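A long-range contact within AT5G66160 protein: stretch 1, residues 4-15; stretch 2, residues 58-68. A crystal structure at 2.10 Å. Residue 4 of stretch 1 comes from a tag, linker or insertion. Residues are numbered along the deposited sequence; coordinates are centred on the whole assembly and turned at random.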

# COMPACT_ATOMS: atom_id res chain seq x y z
N SER A 4 -10.76 -13.35 4.85
CA SER A 4 -9.33 -13.16 4.65
C SER A 4 -8.94 -11.69 4.83
O SER A 4 -9.23 -10.85 3.97
CB SER A 4 -8.91 -13.64 3.26
N ARG A 5 -8.30 -11.39 5.95
CA ARG A 5 -7.82 -10.05 6.24
C ARG A 5 -6.59 -10.16 7.13
O ARG A 5 -6.32 -11.20 7.73
CB ARG A 5 -8.91 -9.20 6.90
N LEU A 6 -5.84 -9.07 7.21
CA LEU A 6 -4.60 -9.02 7.97
C LEU A 6 -4.78 -8.20 9.24
O LEU A 6 -5.53 -7.22 9.26
CB LEU A 6 -3.47 -8.43 7.13
CG LEU A 6 -2.97 -9.28 5.96
CD1 LEU A 6 -1.86 -8.55 5.23
CD2 LEU A 6 -2.49 -10.63 6.46
N ASP A 7 -4.08 -8.61 10.30
CA ASP A 7 -4.11 -7.87 11.55
C ASP A 7 -3.55 -6.46 11.34
O ASP A 7 -2.48 -6.29 10.75
CB ASP A 7 -3.31 -8.61 12.62
N ALA A 8 -4.29 -5.46 11.82
CA ALA A 8 -3.91 -4.07 11.59
C ALA A 8 -2.55 -3.75 12.21
O ALA A 8 -1.79 -2.96 11.65
CB ALA A 8 -4.99 -3.14 12.14
N LYS A 9 -2.24 -4.36 13.36
CA LYS A 9 -0.95 -4.13 13.99
C LYS A 9 0.20 -4.59 13.09
O LYS A 9 1.30 -4.03 13.16
CB LYS A 9 -0.89 -4.85 15.33
N LEU A 10 -0.05 -5.60 12.25
CA LEU A 10 0.96 -6.04 11.29
C LEU A 10 1.02 -5.11 10.09
O LEU A 10 2.11 -4.74 9.63
CB LEU A 10 0.67 -7.47 10.85
CG LEU A 10 1.72 -8.51 11.24
CD1 LEU A 10 1.84 -8.61 12.75
CD2 LEU A 10 1.38 -9.86 10.64
N VAL A 11 -0.14 -4.72 9.56
CA VAL A 11 -0.18 -3.84 8.39
C VAL A 11 0.51 -2.52 8.68
O VAL A 11 1.15 -1.93 7.79
CB VAL A 11 -1.64 -3.63 7.94
CG1 VAL A 11 -1.71 -2.72 6.72
CG2 VAL A 11 -2.30 -4.96 7.66
N HIS A 12 0.42 -2.03 9.92
CA HIS A 12 0.98 -0.74 10.30
C HIS A 12 2.50 -0.75 10.40
O HIS A 12 3.09 0.31 10.60
CB HIS A 12 0.36 -0.28 11.62
CG HIS A 12 -1.11 -0.04 11.55
ND1 HIS A 12 -1.91 0.08 12.67
CD2 HIS A 12 -1.93 0.11 10.49
CE1 HIS A 12 -3.16 0.29 12.30
NE2 HIS A 12 -3.20 0.31 10.98
N THR A 13 3.15 -1.91 10.26
CA THR A 13 4.60 -1.97 10.23
C THR A 13 5.17 -1.92 8.82
O THR A 13 6.39 -1.82 8.66
CB THR A 13 5.11 -3.24 10.93
OG1 THR A 13 4.68 -4.39 10.20
CG2 THR A 13 4.58 -3.32 12.36
N LEU A 14 4.31 -2.00 7.80
CA LEU A 14 4.77 -1.90 6.42
C LEU A 14 5.47 -0.57 6.19
O LEU A 14 5.14 0.44 6.82
CB LEU A 14 3.60 -2.06 5.46
CG LEU A 14 3.14 -3.49 5.16
CD1 LEU A 14 1.80 -3.47 4.46
CD2 LEU A 14 4.18 -4.20 4.30
N PRO A 15 6.45 -0.53 5.28
CA PRO A 15 7.17 0.72 5.03
C PRO A 15 6.24 1.80 4.50
O PRO A 15 5.35 1.54 3.69
CB PRO A 15 8.22 0.32 3.99
CG PRO A 15 8.36 -1.16 4.13
CD PRO A 15 7.00 -1.65 4.50
N ILE A 58 -4.43 1.53 1.21
CA ILE A 58 -3.97 0.15 1.29
C ILE A 58 -4.22 -0.42 2.68
O ILE A 58 -4.49 -1.62 2.82
CB ILE A 58 -2.49 0.05 0.88
CG1 ILE A 58 -2.06 -1.41 0.75
CG2 ILE A 58 -1.59 0.80 1.87
CD1 ILE A 58 -2.85 -2.18 -0.30
N ASP A 59 -4.15 0.41 3.72
CA ASP A 59 -4.48 -0.05 5.07
C ASP A 59 -5.91 -0.55 5.13
O ASP A 59 -6.20 -1.60 5.71
CB ASP A 59 -4.24 1.06 6.08
CG ASP A 59 -2.78 1.29 6.38
OD1 ASP A 59 -1.93 0.64 5.73
OD2 ASP A 59 -2.47 2.11 7.28
N SER A 60 -6.83 0.21 4.53
CA SER A 60 -8.23 -0.21 4.49
C SER A 60 -8.39 -1.52 3.74
O SER A 60 -9.13 -2.41 4.17
CB SER A 60 -9.08 0.89 3.84
OG SER A 60 -10.32 0.37 3.39
N TRP A 61 -7.70 -1.66 2.60
CA TRP A 61 -7.85 -2.86 1.79
C TRP A 61 -7.34 -4.09 2.52
O TRP A 61 -8.00 -5.14 2.52
CB TRP A 61 -7.10 -2.68 0.46
CG TRP A 61 -7.06 -3.94 -0.35
CD1 TRP A 61 -6.00 -4.80 -0.47
CD2 TRP A 61 -8.12 -4.49 -1.14
NE1 TRP A 61 -6.34 -5.85 -1.29
CE2 TRP A 61 -7.63 -5.68 -1.72
CE3 TRP A 61 -9.43 -4.09 -1.41
CZ2 TRP A 61 -8.41 -6.48 -2.55
CZ3 TRP A 61 -10.20 -4.88 -2.24
CH2 TRP A 61 -9.69 -6.06 -2.80
N LEU A 62 -6.17 -3.98 3.16
CA LEU A 62 -5.54 -5.15 3.76
C LEU A 62 -6.20 -5.56 5.07
O LEU A 62 -6.13 -6.74 5.44
CB LEU A 62 -4.05 -4.89 3.98
CG LEU A 62 -3.18 -4.79 2.72
CD1 LEU A 62 -1.71 -4.62 3.09
CD2 LEU A 62 -3.37 -6.03 1.85
N THR A 63 -6.81 -4.63 5.79
CA THR A 63 -7.41 -4.96 7.08
C THR A 63 -8.88 -5.35 6.98
O THR A 63 -9.39 -6.05 7.86
CB THR A 63 -7.27 -3.78 8.06
OG1 THR A 63 -7.90 -2.62 7.51
CG2 THR A 63 -5.81 -3.48 8.32
N LYS A 64 -9.57 -4.91 5.93
CA LYS A 64 -11.00 -5.12 5.82
C LYS A 64 -11.42 -6.00 4.64
O LYS A 64 -12.42 -6.71 4.75
CB LYS A 64 -11.73 -3.78 5.71
CG LYS A 64 -11.59 -2.89 6.94
CD LYS A 64 -12.36 -1.59 6.78
CE LYS A 64 -12.14 -0.66 7.97
NZ LYS A 64 -12.88 0.62 7.82
N TRP A 65 -10.69 -5.97 3.53
CA TRP A 65 -11.19 -6.57 2.30
C TRP A 65 -10.35 -7.72 1.77
O TRP A 65 -10.91 -8.71 1.30
CB TRP A 65 -11.30 -5.49 1.21
CG TRP A 65 -12.30 -4.42 1.54
CD1 TRP A 65 -12.07 -3.26 2.22
CD2 TRP A 65 -13.70 -4.43 1.23
NE1 TRP A 65 -13.23 -2.53 2.33
CE2 TRP A 65 -14.25 -3.23 1.73
CE3 TRP A 65 -14.54 -5.32 0.56
CZ2 TRP A 65 -15.60 -2.91 1.59
CZ3 TRP A 65 -15.88 -5.00 0.42
CH2 TRP A 65 -16.39 -3.80 0.93
N GLY A 66 -9.02 -7.64 1.83
CA GLY A 66 -8.20 -8.68 1.23
C GLY A 66 -6.90 -8.91 1.97
O GLY A 66 -6.56 -8.23 2.94
N THR A 67 -6.16 -9.92 1.49
CA THR A 67 -4.87 -10.31 2.04
C THR A 67 -3.79 -10.32 0.96
O THR A 67 -2.79 -11.03 1.08
CB THR A 67 -4.97 -11.68 2.71
OG1 THR A 67 -3.68 -12.06 3.22
CG2 THR A 67 -5.44 -12.72 1.71
N SER A 68 -3.99 -9.56 -0.11
CA SER A 68 -3.05 -9.54 -1.22
C SER A 68 -3.01 -8.14 -1.80
O SER A 68 -3.85 -7.28 -1.50
CB SER A 68 -3.43 -10.57 -2.28
OG SER A 68 -4.62 -10.19 -2.96
O HOH W 1 -8.22 -6.81 9.92

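The first stretch enters as an extended segment and turns at Asp-7 into a short helix; it lies along the helix that opens the second stretch. That helix contains a wider pi-type turn from Trp-61 to Trp-65, where Gly-66 N bonds to Trp-61 O, which leaves the carbonyl of Leu-62 available to the neighbouring segment. Leu-6 N donates to Leu-62 O at 2.9 Å, the one direct hydrogen bond across the contact. Water 1 adds a bridge, donating to both Leu-6 O (2.8 Å) and Thr-63 O (2.5 Å).

Beside this polar seam lies an apolar cluster. Leu-62, in the m,t rotamer common for leucine on a helix, meets three aliphatic partners: its CB is 4.1 Å from Val-11 CG2 and 4.4 Å from Leu-6 CD1, while its CD1 is 3.9 Å from Leu-14 CD1. Leu-6, also m,t, sets CD2 3.7 Å from Thr-67 OG1. Val-11, chi1 t, points toward the helix and also reaches Thr-63 and Asp-59, CG2 lying 3.9 Å from Thr-63 CG2 and CG1 3.5 Å from Asp-59 OD1. The latter is van der Waals contact only; the Asp-59 carboxylate oxygens find hydrogen bonds elsewhere in the structure.

Thr-63 shows the value of a two-faced side chain. With chi1 p, its OG1 donates to Asp-59 O at 2.7 Å, satisfying the hydroxyl within the helix, and its CG2 packs 3.9 Å from Ala-8 CB.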